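Local atomic coordinates of protein-tyrosine-phosphatase PTP1 (Arabidopsis thaliana, PDB entry 6KRW), a protein that removes phosphate from phosphotyrosine in proteins, acting on MAP kinases such as MPK6, and, together with MKP1, modulates plant defence responses. Residues W204-P210 with T284-F290; F20-I24 with C291-I295; T173-L177 with V214-I219. All coordinates share one frame. Residues are numbered along the deposited sequence.

Contact 1: residues W204-P210 with T284-F290. With FLC (citrate anion), chain D.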
ATOM      1  N   TRP A 204      -8.484  -8.432   7.416  1.00 31.82           N
ATOM      2  CA  TRP A 204      -8.980  -8.018   6.082  1.00 28.13           C
ATOM      3  C   TRP A 204      -8.842  -9.225   5.168  1.00 27.85           C
ATOM      4  O   TRP A 204      -7.753  -9.513   4.672  1.00 30.89           O
ATOM      5  CB  TRP A 204      -8.183  -6.824   5.577  1.00 25.54           C
ATOM      6  CG  TRP A 204      -8.765  -6.129   4.382  1.00 26.63           C
ATOM      7  CD1 TRP A 204      -9.677  -6.610   3.502  1.00 23.27           C
ATOM      8  CD2 TRP A 204      -8.469  -4.795   3.962  1.00 24.68           C
ATOM      9  NE1 TRP A 204      -9.974  -5.671   2.546  1.00 24.12           N
ATOM     10  CE2 TRP A 204      -9.272  -4.533   2.822  1.00 21.85           C
ATOM     11  CE3 TRP A 204      -7.645  -3.778   4.456  1.00 23.99           C
ATOM     12  CZ2 TRP A 204      -9.225  -3.332   2.128  1.00 23.68           C
ATOM     13  CZ3 TRP A 204      -7.610  -2.582   3.768  1.00 22.64           C
ATOM     14  CH2 TRP A 204      -8.392  -2.366   2.632  1.00 23.46           C
ATOM     15  N   PRO A 205      -9.939  -9.963   4.929  1.00 28.92           N
ATOM     16  CA  PRO A 205      -9.868 -11.174   4.125  1.00 31.62           C
ATOM     17  C   PRO A 205      -9.522 -10.910   2.655  1.00 34.58           C
ATOM     18  O   PRO A 205      -9.924  -9.901   2.092  1.00 29.37           O
ATOM     19  CB  PRO A 205     -11.257 -11.818   4.239  1.00 40.14           C
ATOM     20  CG  PRO A 205     -12.152 -10.765   4.874  1.00 50.71           C
ATOM     21  CD  PRO A 205     -11.269  -9.700   5.486  1.00 35.79           C
ATOM     22  N   ASP A 206      -8.801 -11.860   2.083  1.00 29.69           N
ATOM     23  CA  ASP A 206      -8.394 -11.880   0.668  1.00 31.79           C
ATOM     24  C   ASP A 206      -9.679 -11.793  -0.172  1.00 29.86           C
ATOM     25  O   ASP A 206     -10.639 -12.533   0.078  1.00 33.39           O
ATOM     26  CB  ASP A 206      -7.522 -13.120   0.455  1.00 40.16           C
ATOM     27  CG  ASP A 206      -7.372 -13.541  -0.991  1.00 74.91           C
ATOM     28  OD1 ASP A 206      -7.874 -12.832  -1.851  1.00 83.51           O
ATOM     29  OD2 ASP A 206      -6.747 -14.576  -1.244  1.00 97.66           O
ATOM     30  N   HIS A 207      -9.719 -10.834  -1.094  1.00 29.95           N
ATOM     31  CA  HIS A 207     -10.850 -10.586  -2.025  1.00 31.83           C
ATOM     32  C   HIS A 207     -12.114 -10.188  -1.254  1.00 31.43           C
ATOM     33  O   HIS A 207     -13.194 -10.310  -1.800  1.00 33.64           O
ATOM     34  CB  HIS A 207     -10.985 -11.752  -3.021  1.00 40.49           C
ATOM     35  CG  HIS A 207     -10.012 -11.641  -4.150  1.00 59.28           C
ATOM     36  ND1 HIS A 207      -9.815 -10.447  -4.837  1.00 65.55           N
ATOM     37  CD2 HIS A 207      -9.172 -12.535  -4.718  1.00 54.71           C
ATOM     38  CE1 HIS A 207      -8.905 -10.620  -5.763  1.00 56.85           C
ATOM     39  NE2 HIS A 207      -8.487 -11.883  -5.711  1.00 58.42           N
ATOM     40  N   GLY A 208     -11.958  -9.642  -0.052  1.00 31.81           N
ATOM     41  CA  GLY A 208     -13.087  -9.235   0.798  1.00 30.90           C
ATOM     42  C   GLY A 208     -12.820  -7.902   1.431  1.00 28.00           C
ATOM     43  O   GLY A 208     -11.920  -7.146   0.896  1.00 28.07           O
ATOM     44  N   VAL A 209     -13.552  -7.606   2.509  1.00 28.40           N
ATOM     45  CA  VAL A 209     -13.508  -6.278   3.177  1.00 25.96           C
ATOM     46  C   VAL A 209     -13.657  -6.494   4.669  1.00 27.19           C
ATOM     47  O   VAL A 209     -14.284  -7.474   5.107  1.00 31.53           O
ATOM     48  CB  VAL A 209     -14.577  -5.290   2.655  1.00 24.82           C
ATOM     49  CG1 VAL A 209     -14.298  -4.883   1.227  1.00 26.17           C
ATOM     50  CG2 VAL A 209     -15.989  -5.830   2.819  1.00 31.45           C
ATOM     51  N   PRO A 210     -13.073  -5.589   5.482  1.00 26.40           N
ATOM     52  CA  PRO A 210     -13.275  -5.613   6.925  1.00 30.46           C
ATOM     53  C   PRO A 210     -14.749  -5.398   7.276  1.00 36.28           C
ATOM     54  O   PRO A 210     -15.503  -4.923   6.476  1.00 33.60           O
ATOM     55  CB  PRO A 210     -12.404  -4.470   7.467  1.00 27.46           C
ATOM     56  CG  PRO A 210     -11.415  -4.186   6.350  1.00 27.24           C
ATOM     57  CD  PRO A 210     -12.147  -4.523   5.079  1.00 26.24           C
ATOM     58  N   THR A 284     -12.336  -5.629  -6.018  1.00 22.35           N
ATOM     59  CA  THR A 284     -13.768  -6.030  -6.002  1.00 22.64           C
ATOM     60  C   THR A 284     -14.684  -4.828  -5.814  1.00 23.13           C
ATOM     61  O   THR A 284     -14.250  -3.817  -5.291  1.00 22.54           O
ATOM     62  CB  THR A 284     -14.050  -7.064  -4.906  1.00 24.98           C
ATOM     63  OG1 THR A 284     -13.964  -6.399  -3.650  1.00 25.28           O
ATOM     64  CG2 THR A 284     -13.106  -8.248  -4.921  1.00 27.23           C
ATOM     65  N   MET A 285     -15.953  -5.008  -6.149  0.50 22.71           N
ATOM     66  CA  MET A 285     -16.927  -3.911  -5.944  0.50 24.33           C
ATOM     67  C   MET A 285     -17.100  -3.660  -4.438  0.50 24.38           C
ATOM     68  O   MET A 285     -17.234  -2.498  -4.053  0.50 23.02           O
ATOM     69  CB  MET A 285     -18.267  -4.245  -6.604  0.50 25.31           C
ATOM     70  CG  MET A 285     -19.262  -3.106  -6.543  0.50 32.06           C
ATOM     71  SD  MET A 285     -20.853  -3.481  -7.330  0.52 29.21           S
ATOM     72  CE  MET A 285     -20.365  -3.428  -9.053  0.50 27.44           C
ATOM     73  N   ASP A 286     -17.051  -4.700  -3.597  1.00 24.18           N
ATOM     74  CA  ASP A 286     -17.110  -4.456  -2.137  1.00 25.50           C
ATOM     75  C   ASP A 286     -15.904  -3.637  -1.667  1.00 21.72           C
ATOM     76  O   ASP A 286     -16.090  -2.739  -0.826  1.00 23.49           O
ATOM     77  CB  ASP A 286     -17.217  -5.771  -1.361  1.00 28.85           C
ATOM     78  CG  ASP A 286     -18.583  -6.413  -1.423  1.00 36.07           C
ATOM     79  OD1 ASP A 286     -19.554  -5.736  -1.835  1.00 39.73           O
ATOM     80  OD2 ASP A 286     -18.667  -7.583  -1.052  1.00 42.25           O
ATOM     81  N   GLN A 287     -14.716  -3.862  -2.240  1.00 21.47           N
ATOM     82  CA  GLN A 287     -13.533  -3.058  -1.868  1.00 21.11           C
ATOM     83  C   GLN A 287     -13.739  -1.610  -2.305  1.00 21.10           C
ATOM     84  O   GLN A 287     -13.356  -0.725  -1.579  1.00 19.74           O
ATOM     85  CB  GLN A 287     -12.255  -3.659  -2.454  1.00 19.87           C
ATOM     86  CG  GLN A 287     -11.801  -4.879  -1.656  1.00 23.90           C
ATOM     87  CD  GLN A 287     -10.687  -5.637  -2.325  1.00 23.47           C
ATOM     88  OE1 GLN A 287     -10.229  -5.264  -3.406  1.00 25.40           O
ATOM     89  NE2 GLN A 287     -10.223  -6.708  -1.697  1.00 24.85           N
ATOM     90  N   TYR A 288     -14.341  -1.404  -3.480  1.00 19.95           N
ATOM     91  CA  TYR A 288     -14.585  -0.037  -3.971  1.00 19.63           C
ATOM     92  C   TYR A 288     -15.572   0.675  -3.053  1.00 20.31           C
ATOM     93  O   TYR A 288     -15.358   1.809  -2.694  1.00 19.88           O
ATOM     94  CB  TYR A 288     -15.049  -0.131  -5.431  1.00 19.89           C
ATOM     95  CG  TYR A 288     -15.090   1.193  -6.138  1.00 20.84           C
ATOM     96  CD1 TYR A 288     -13.912   1.831  -6.494  1.00 21.57           C
ATOM     97  CD2 TYR A 288     -16.283   1.817  -6.416  1.00 20.50           C
ATOM     98  CE1 TYR A 288     -13.930   3.055  -7.134  1.00 21.59           C
ATOM     99  CE2 TYR A 288     -16.310   3.033  -7.084  1.00 22.27           C
ATOM    100  CZ  TYR A 288     -15.127   3.673  -7.397  1.00 21.09           C
ATOM    101  OH  TYR A 288     -15.123   4.882  -8.064  1.00 23.71           O
ATOM    102  N   PHE A 289     -16.621  -0.025  -2.637  1.00 21.91           N
ATOM    103  CA  PHE A 289     -17.590   0.543  -1.658  1.00 22.01           C
ATOM    104  C   PHE A 289     -16.864   0.855  -0.345  1.00 22.32           C
ATOM    105  O   PHE A 289     -17.130   1.896   0.278  1.00 23.07           O
ATOM    106  CB  PHE A 289     -18.773  -0.405  -1.429  1.00 24.06           C
ATOM    107  CG  PHE A 289     -19.931  -0.138  -2.350  1.00 24.61           C
ATOM    108  CD1 PHE A 289     -20.920   0.769  -2.003  1.00 29.65           C
ATOM    109  CD2 PHE A 289     -20.034  -0.791  -3.563  1.00 27.76           C
ATOM    110  CE1 PHE A 289     -21.991   1.005  -2.846  1.00 28.16           C
ATOM    111  CE2 PHE A 289     -21.094  -0.524  -4.423  1.00 29.83           C
ATOM    112  CZ  PHE A 289     -22.081   0.355  -4.055  1.00 28.27           C
ATOM    113  N   PHE A 290     -15.976  -0.036   0.077  1.00 21.71           N
ATOM    114  CA  PHE A 290     -15.243   0.165   1.355  1.00 21.05           C
ATOM    115  C   PHE A 290     -14.399   1.442   1.271  1.00 22.97           C
ATOM    116  O   PHE A 290     -14.298   2.168   2.244  1.00 23.02           O
ATOM    117  CB  PHE A 290     -14.418  -1.074   1.688  1.00 22.06           C
ATOM    118  CG  PHE A 290     -13.687  -1.003   3.003  1.00 21.68           C
ATOM    119  CD1 PHE A 290     -14.338  -1.294   4.195  1.00 23.29           C
ATOM    120  CD2 PHE A 290     -12.355  -0.649   3.065  1.00 23.07           C
ATOM    121  CE1 PHE A 290     -13.658  -1.216   5.404  1.00 24.00           C
ATOM    122  CE2 PHE A 290     -11.676  -0.574   4.272  1.00 26.99           C
ATOM    123  CZ  PHE A 290     -12.337  -0.865   5.453  1.00 24.97           C
TER
HETATM  124  CAC FLC D 503      -6.852  -8.991  -2.234  0.85 43.33           C
HETATM  125  CA  FLC D 503      -6.364 -10.311  -2.771  0.85 51.78           C
HETATM  126  CB  FLC D 503      -4.906 -10.264  -3.213  0.85 45.31           C
HETATM  127  CBC FLC D 503      -4.785  -9.055  -4.171  0.85 41.01           C
HETATM  128  CG  FLC D 503      -4.578 -11.556  -3.976  0.85 50.67           C
HETATM  129  CGC FLC D 503      -4.701 -12.881  -3.235  0.85 43.82           C
HETATM  130  OA1 FLC D 503      -6.070  -8.260  -1.710  0.85 34.41           O
HETATM  131  OA2 FLC D 503      -7.941  -8.695  -2.432  0.85 40.82           O
HETATM  132  OB1 FLC D 503      -3.971  -8.185  -3.920  0.85 26.18           O
HETATM  133  OB2 FLC D 503      -5.580  -9.055  -5.121  0.85 50.29           O
HETATM  134  OG1 FLC D 503      -4.748 -12.901  -1.987  0.85 57.15           O
HETATM  135  OG2 FLC D 503      -4.712 -13.910  -3.941  0.85 52.73           O
HETATM  136  OHB FLC D 503      -4.041 -10.088  -2.096  0.85 36.41           O
HETATM  137  O   HOH W   1     -14.627  -8.103  -1.668  1.00 41.76           O
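This is the WPD loop of a classical tyrosine phosphatase packed against the start of helix 285-303, beside the phosphate-binding pocket. Pro-205 to Gly-208 form a type II beta turn, and Gly-208 O takes two bonds, from Trp-204 NE1 (2.9 Å) and from Gln-287 NE2 (3.1 Å). Gln-287 NE2 and His-207 N each reach citrate OA2 at 3.1 Å; Gln-287 OE1 is held by Gln-283 N. Thr-284 N-caps the helix in a capping box: its OG1 accepts from Gln-287 N (3.0 Å) and its N donates weakly to Gln-287 OE1 (3.4 Å), while a water links His-207 O to Thr-284 OG1. Pro-210 CD lies over the Phe-290 face, 3.8 Å from its centroid, a CH-pi contact. The citrate, probably from the crystallisation liquor, is also held by Arg-243 and nearby backbone amides, where the substrate phosphate probably binds. With Asp-206, an inferred substrate-binding residue, beside it, the arrangement is consistent with the closed WPD loop of this family.

Contact 2: residues F20-I24 with C291-I295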
ATOM      1  N   PHE A  20     -18.926  12.856  -1.156  1.00 22.27           N
ATOM      2  CA  PHE A  20     -18.769  11.402  -0.895  1.00 23.46           C
ATOM      3  C   PHE A  20     -20.010  10.850  -0.184  1.00 24.04           C
ATOM      4  O   PHE A  20     -20.430   9.733  -0.501  1.00 24.93           O
ATOM      5  CB  PHE A  20     -17.479  11.150  -0.113  1.00 22.21           C
ATOM      6  CG  PHE A  20     -16.246  11.165  -0.984  1.00 22.52           C
ATOM      7  CD1 PHE A  20     -15.867  10.023  -1.658  1.00 24.57           C
ATOM      8  CD2 PHE A  20     -15.432  12.278  -1.075  1.00 23.55           C
ATOM      9  CE1 PHE A  20     -14.718  10.000  -2.430  1.00 25.18           C
ATOM     10  CE2 PHE A  20     -14.303  12.265  -1.887  1.00 24.98           C
ATOM     11  CZ  PHE A  20     -13.969  11.141  -2.588  1.00 22.12           C
ATOM     12  N   ARG A  21     -20.575  11.616   0.738  1.00 25.80           N
ATOM     13  CA  ARG A  21     -21.784  11.146   1.463  1.00 28.72           C
ATOM     14  C   ARG A  21     -22.931  11.025   0.457  1.00 26.53           C
ATOM     15  O   ARG A  21     -23.711  10.061   0.539  1.00 28.32           O
ATOM     16  CB  ARG A  21     -22.111  12.100   2.615  1.00 35.37           C
ATOM     17  CG  ARG A  21     -23.230  11.628   3.521  1.00 45.65           C
ATOM     18  CD  ARG A  21     -23.475  12.687   4.580  1.00 57.95           C
ATOM     19  NE  ARG A  21     -22.538  12.582   5.689  1.00 54.28           N
ATOM     20  CZ  ARG A  21     -22.226  13.569   6.526  1.00 50.58           C
ATOM     21  NH1 ARG A  21     -22.744  14.778   6.380  1.00 52.84           N
ATOM     22  NH2 ARG A  21     -21.368  13.344   7.505  1.00 59.16           N
ATOM     23  N   GLY A  22     -23.031  11.976  -0.473  1.00 29.42           N
ATOM     24  CA  GLY A  22     -24.079  11.887  -1.501  1.00 29.70           C
ATOM     25  C   GLY A  22     -23.904  10.636  -2.344  1.00 26.55           C
ATOM     26  O   GLY A  22     -24.919  10.042  -2.736  1.00 31.99           O
ATOM     27  N   LYS A  23     -22.668  10.239  -2.631  1.00 26.10           N
ATOM     28  CA  LYS A  23     -22.405   8.990  -3.386  1.00 27.60           C
ATOM     29  C   LYS A  23     -22.898   7.772  -2.598  1.00 28.03           C
ATOM     30  O   LYS A  23     -23.549   6.911  -3.184  1.00 28.68           O
ATOM     31  CB  LYS A  23     -20.916   8.887  -3.720  1.00 31.56           C
ATOM     32  CG  LYS A  23     -20.416   9.970  -4.669  1.00 34.28           C
ATOM     33  CD  LYS A  23     -20.754   9.674  -6.092  1.00 43.57           C
ATOM     34  CE  LYS A  23     -20.196  10.695  -7.057  1.00 54.48           C
ATOM     35  NZ  LYS A  23     -18.753  10.464  -7.280  1.00 56.34           N
ATOM     36  N   ILE A  24     -22.608   7.701  -1.305  1.00 26.20           N
ATOM     37  CA  ILE A  24     -23.009   6.511  -0.486  1.00 28.38           C
ATOM     38  C   ILE A  24     -24.535   6.472  -0.358  1.00 28.65           C
ATOM     39  O   ILE A  24     -25.102   5.357  -0.233  1.00 32.96           O
ATOM     40  CB  ILE A  24     -22.277   6.515   0.871  1.00 31.56           C
ATOM     41  CG1 ILE A  24     -20.827   6.084   0.634  1.00 35.60           C
ATOM     42  CG2 ILE A  24     -22.967   5.642   1.899  1.00 52.19           C
ATOM     43  CD1 ILE A  24     -19.941   6.217   1.811  1.00 51.13           C
ATOM     44  N   CYS A 291     -13.814   1.723   0.088  1.00 20.71           N
ATOM     45  CA  CYS A 291     -13.058   2.985  -0.116  1.00 19.57           C
ATOM     46  C   CYS A 291     -13.975   4.160   0.212  1.00 21.23           C
ATOM     47  O   CYS A 291     -13.604   5.035   0.953  1.00 21.53           O
ATOM     48  CB  CYS A 291     -12.639   3.195  -1.574  1.00 23.48           C
ATOM     49  SG  CYS A 291     -11.310   2.136  -2.156  1.00 23.76           S
ATOM     50  N   TYR A 292     -15.173   4.172  -0.376  1.00 20.66           N
ATOM     51  CA  TYR A 292     -16.106   5.302  -0.165  1.00 20.84           C
ATOM     52  C   TYR A 292     -16.468   5.401   1.322  1.00 22.29           C
ATOM     53  O   TYR A 292     -16.438   6.487   1.880  1.00 22.31           O
ATOM     54  CB  TYR A 292     -17.370   5.118  -0.989  1.00 22.60           C
ATOM     55  CG  TYR A 292     -17.318   5.758  -2.353  1.00 20.74           C
ATOM     56  CD1 TYR A 292     -17.592   7.100  -2.489  1.00 25.03           C
ATOM     57  CD2 TYR A 292     -17.020   5.027  -3.486  1.00 22.53           C
ATOM     58  CE1 TYR A 292     -17.560   7.722  -3.717  1.00 25.88           C
ATOM     59  CE2 TYR A 292     -16.994   5.636  -4.732  1.00 22.62           C
ATOM     60  CZ  TYR A 292     -17.258   6.981  -4.837  1.00 23.26           C
ATOM     61  OH  TYR A 292     -17.236   7.648  -6.048  1.00 25.34           O
ATOM     62  N   ASN A 293     -16.780   4.263   1.946  1.00 22.96           N
ATOM     63  CA  ASN A 293     -17.229   4.270   3.362  1.00 22.32           C
ATOM     64  C   ASN A 293     -16.090   4.775   4.241  1.00 20.78           C
ATOM     65  O   ASN A 293     -16.355   5.593   5.135  1.00 24.77           O
ATOM     66  CB  ASN A 293     -17.702   2.876   3.754  1.00 24.99           C
ATOM     67  CG  ASN A 293     -19.051   2.544   3.165  1.00 28.29           C
ATOM     68  OD1 ASN A 293     -19.917   3.397   3.094  1.00 39.33           O
ATOM     69  ND2 ASN A 293     -19.266   1.295   2.805  1.00 35.30           N
ATOM     70  N   ALA A 294     -14.866   4.309   3.996  1.00 21.32           N
ATOM     71  CA  ALA A 294     -13.731   4.723   4.843  1.00 21.65           C
ATOM     72  C   ALA A 294     -13.489   6.216   4.638  1.00 20.65           C
ATOM     73  O   ALA A 294     -13.125   6.922   5.576  1.00 23.69           O
ATOM     74  CB  ALA A 294     -12.494   3.906   4.559  1.00 22.08           C
ATOM     75  N   ILE A 295     -13.546   6.686   3.386  1.00 21.35           N
ATOM     76  CA  ILE A 295     -13.277   8.124   3.132  1.00 20.63           C
ATOM     77  C   ILE A 295     -14.358   8.980   3.806  1.00 21.04           C
ATOM     78  O   ILE A 295     -14.018   9.981   4.446  1.00 22.88           O
ATOM     79  CB  ILE A 295     -13.204   8.375   1.615  1.00 19.91           C
ATOM     80  CG1 ILE A 295     -11.936   7.761   1.021  1.00 21.03           C
ATOM     81  CG2 ILE A 295     -13.292   9.861   1.305  1.00 21.32           C
ATOM     82  CD1 ILE A 295     -11.968   7.549  -0.487  1.00 19.78           C
TER
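Two helices cross here at -136°, running closer to antiparallel than parallel, with their axes 9.6 Å apart at closest approach; the nearest CA pair is Phe-20 and Tyr-292, at 6.7 Å. That separation leaves room for large side chains, and Tyr-292 and Phe-20 supply most of the filling. Their rings meet obliquely, planes at 56° and centroids 5.6 Å apart, with Phe-20 CD1 3.5 Å from Tyr-292 CD1. One turn on, Ile-295 sets CG2 almost straight above the centre of the Phe-20 ring, a CH-pi contact 3.8 Å from its centroid and 5° off the normal, so the phenyl group has a methyl on its face and the tyrosine at its edge. The helix pair belongs to the helical side of the phosphatase domain, where the end of helix 7-24 docks on the C-terminal helix 285-303, away from the active site; Thr-253 of helix 242-259 touches both Phe-20 and Ile-295. At the other end Ile-24 packs CG1 against Tyr-292 CB at 3.9 Å, while its CD1 comes within 3.1 Å of Asn-293 OD1. Lys-23 folds along the tyrosine ring, and its NZ makes a weak hydrogen bond to Tyr-292 OH at 3.4 Å. Stronger partners lie on helix 27-39: Glu-33 forms a salt bridge with Lys-23 and accepts a hydrogen bond from Tyr-292.

Contact 3: residues T173-L177 with V214-I219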
ATOM      1  N   THR A 173      -2.763  -2.497  19.281  1.00 45.50           N
ATOM      2  CA  THR A 173      -3.779  -1.450  19.491  1.00 35.63           C
ATOM      3  C   THR A 173      -5.110  -2.118  19.822  1.00 32.74           C
ATOM      4  O   THR A 173      -5.239  -3.328  19.589  1.00 39.06           O
ATOM      5  CB  THR A 173      -3.938  -0.638  18.201  1.00 42.80           C
ATOM      6  OG1 THR A 173      -4.544  -1.507  17.239  1.00 38.30           O
ATOM      7  CG2 THR A 173      -2.621  -0.086  17.712  1.00 46.11           C
ATOM      8  N   ASP A 174      -6.089  -1.324  20.245  1.00 37.20           N
ATOM      9  CA  ASP A 174      -7.478  -1.779  20.531  1.00 49.85           C
ATOM     10  C   ASP A 174      -8.177  -2.263  19.247  1.00 42.56           C
ATOM     11  O   ASP A 174      -9.125  -3.043  19.347  1.00 40.23           O
ATOM     12  CB  ASP A 174      -8.309  -0.654  21.157  1.00 49.55           C
ATOM     13  CG  ASP A 174      -7.791  -0.152  22.497  1.00 71.72           C
ATOM     14  OD1 ASP A 174      -7.193  -0.951  23.235  1.00 60.78           O
ATOM     15  OD2 ASP A 174      -8.007   1.033  22.798  1.00 76.57           O
ATOM     16  N   THR A 175      -7.739  -1.804  18.072  1.00 44.33           N
ATOM     17  CA  THR A 175      -8.389  -2.079  16.764  1.00 41.27           C
ATOM     18  C   THR A 175      -7.745  -3.257  16.016  1.00 42.99           C
ATOM     19  O   THR A 175      -8.066  -3.411  14.839  1.00 36.72           O
ATOM     20  CB  THR A 175      -8.348  -0.803  15.915  1.00 40.94           C
ATOM     21  OG1 THR A 175      -6.997  -0.344  15.866  1.00 44.25           O
ATOM     22  CG2 THR A 175      -9.198   0.298  16.502  1.00 47.28           C
ATOM     23  N   SER A 176      -6.887  -4.045  16.679  1.00 43.40           N
ATOM     24  CA  SER A 176      -6.207  -5.279  16.195  1.00 51.84           C
ATOM     25  C   SER A 176      -4.959  -4.972  15.372  1.00 45.12           C
ATOM     26  O   SER A 176      -4.406  -5.931  14.852  1.00 46.43           O
ATOM     27  CB  SER A 176      -7.085  -6.289  15.474  1.00 57.95           C
ATOM     28  OG  SER A 176      -8.361  -6.401  16.082  1.00 69.51           O
ATOM     29  N   LEU A 177      -4.474  -3.734  15.326  1.00 37.38           N
ATOM     30  CA  LEU A 177      -3.196  -3.515  14.607  1.00 34.38           C
ATOM     31  C   LEU A 177      -2.045  -4.067  15.448  1.00 47.59           C
ATOM     32  O   LEU A 177      -2.120  -3.974  16.647  1.00 46.67           O
ATOM     33  CB  LEU A 177      -3.017  -2.023  14.369  1.00 37.65           C
ATOM     34  CG  LEU A 177      -4.087  -1.369  13.506  1.00 35.43           C
ATOM     35  CD1 LEU A 177      -3.758   0.110  13.350  1.00 34.01           C
ATOM     36  CD2 LEU A 177      -4.186  -2.041  12.126  1.00 32.74           C
ATOM     37  N   VAL A 214     -12.787   1.044  11.095  1.00 29.47           N
ATOM     38  CA  VAL A 214     -12.047   1.690  12.206  1.00 34.27           C
ATOM     39  C   VAL A 214     -10.559   1.335  12.143  1.00 28.24           C
ATOM     40  O   VAL A 214      -9.737   2.256  12.331  1.00 30.14           O
ATOM     41  CB  VAL A 214     -12.692   1.301  13.544  1.00 34.70           C
ATOM     42  CG1 VAL A 214     -11.933   1.909  14.710  1.00 35.54           C
ATOM     43  CG2 VAL A 214     -14.153   1.709  13.588  1.00 38.06           C
ATOM     44  N   ALA A 215     -10.212   0.056  11.966  1.00 27.32           N
ATOM     45  CA  ALA A 215      -8.780  -0.340  12.004  1.00 30.86           C
ATOM     46  C   ALA A 215      -8.054   0.282  10.798  1.00 27.78           C
ATOM     47  O   ALA A 215      -6.964   0.855  10.948  1.00 26.10           O
ATOM     48  CB  ALA A 215      -8.665  -1.837  11.980  1.00 30.13           C
ATOM     49  N   VAL A 216      -8.682   0.240   9.634  1.00 25.44           N
ATOM     50  CA  VAL A 216      -7.996   0.811   8.439  1.00 24.89           C
ATOM     51  C   VAL A 216      -7.801   2.320   8.621  1.00 25.63           C
ATOM     52  O   VAL A 216      -6.705   2.840   8.310  1.00 27.80           O
ATOM     53  CB  VAL A 216      -8.792   0.459   7.182  1.00 25.15           C
ATOM     54  CG1 VAL A 216      -8.222   1.224   5.999  1.00 27.75           C
ATOM     55  CG2 VAL A 216      -8.722  -1.015   6.890  1.00 28.54           C
ATOM     56  N   ARG A 217      -8.788   3.018   9.162  1.00 25.72           N
ATOM     57  CA  ARG A 217      -8.625   4.470   9.404  1.00 27.11           C
ATOM     58  C   ARG A 217      -7.578   4.724  10.493  1.00 31.12           C
ATOM     59  O   ARG A 217      -6.902   5.753  10.417  1.00 29.71           O
ATOM     60  CB  ARG A 217      -9.983   5.110   9.689  1.00 32.09           C
ATOM     61  CG  ARG A 217     -10.843   5.203   8.440  1.00 28.97           C
ATOM     62  CD  ARG A 217     -12.137   5.954   8.648  1.00 34.15           C
ATOM     63  NE  ARG A 217     -12.929   5.428   9.740  1.00 35.94           N
ATOM     64  CZ  ARG A 217     -13.072   5.994  10.929  1.00 35.83           C
ATOM     65  NH1 ARG A 217     -12.446   7.123  11.221  1.00 42.55           N
ATOM     66  NH2 ARG A 217     -13.855   5.428  11.824  1.00 43.99           N
ATOM     67  N   GLU A 218      -7.433   3.836  11.480  1.00 29.63           N
ATOM     68  CA  GLU A 218      -6.358   4.049  12.471  1.00 33.14           C
ATOM     69  C   GLU A 218      -4.986   3.993  11.788  1.00 29.27           C
ATOM     70  O   GLU A 218      -4.094   4.757  12.182  1.00 31.98           O
ATOM     71  CB  GLU A 218      -6.486   3.035  13.604  1.00 35.94           C
ATOM     72  CG  GLU A 218      -5.472   3.303  14.689  1.00 48.93           C
ATOM     73  CD  GLU A 218      -5.587   2.425  15.922  1.00 64.51           C
ATOM     74  OE1 GLU A 218      -6.709   2.090  16.315  1.00 40.24           O
ATOM     75  OE2 GLU A 218      -4.547   1.988  16.344  1.00 47.43           O
ATOM     76  N   ILE A 219      -4.807   3.117  10.802  1.00 29.15           N
ATOM     77  CA  ILE A 219      -3.509   3.100  10.062  1.00 27.66           C
ATOM     78  C   ILE A 219      -3.276   4.493   9.469  1.00 29.01           C
ATOM     79  O   ILE A 219      -2.201   5.061   9.661  1.00 28.09           O
ATOM     80  CB  ILE A 219      -3.511   2.027   8.969  1.00 26.72           C
ATOM     81  CG1 ILE A 219      -3.747   0.623   9.524  1.00 29.39           C
ATOM     82  CG2 ILE A 219      -2.231   2.117   8.131  1.00 25.69           C
ATOM     83  CD1 ILE A 219      -3.927  -0.442   8.473  1.00 26.38           C
TER
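Leu-177 points its side chain at helix 214-223, lying over the Ala-215 to Ile-219 face with CD2 3.7 Å from Ile-219 CG1 and 4.5 Å from Ala-215 CB. It closes the turn of a beta hairpin, strands 163-172 and 178-186 of the central sheet: Thr-173 to Ser-176 make a type I turn, and Ser-176, with phi 82°, takes the left-handed conformation seen in a type I turn with a G1 beta bulge. Thr-173 N donates to Leu-177 O at 3.1 Å, and Leu-177 N in turn donates to Thr-173 OG1 at 2.9 Å, so the Thr-173 side chain braces the turn from within. The tip of the hairpin thus leans on the first two turns of the helix that follows the WPD loop. Thr-175 is the closest part of it: its CA is 5.1 Å from that of Ala-215, its O lies 3.3 Å from Ala-215 CB, and its CG2 packs on Val-214 CG1 at 3.6 Å. Glu-218 reaches back toward the turn while its OE2 forms a salt bridge with Arg-222. A short relay of hydroxyls ends on this carboxylate: Thr-173 OG1 donates to Thr-175 OG1 at 3.0 Å, and Thr-175 OG1 donates to Glu-218 OE1 at a very short 2.5 Å.

Overall arrangement
From the N terminus, helix 7-24 reaches its last turn at 20-24 and waits for 291-295, so contact 2 closes a loop holding nearly the whole domain, with contacts 1 and 3 both inside it. Next comes the hairpin tip 173-177, which contact 3 joins to helix 214-223; between its two segments lies the WPD loop, and since 204-210 pairs with the later 284-290, contacts 1 and 3 cross. They also meet in space: Val-216 packs on Trp-204, Pro-210 and Phe-290. Contacts 1 and 2 follow each other along helix 285-303, and Ala-294 touches Arg-217. That helix thereby joins the active-site loop to the N-terminal helix, while contact 3 ties in the sheet.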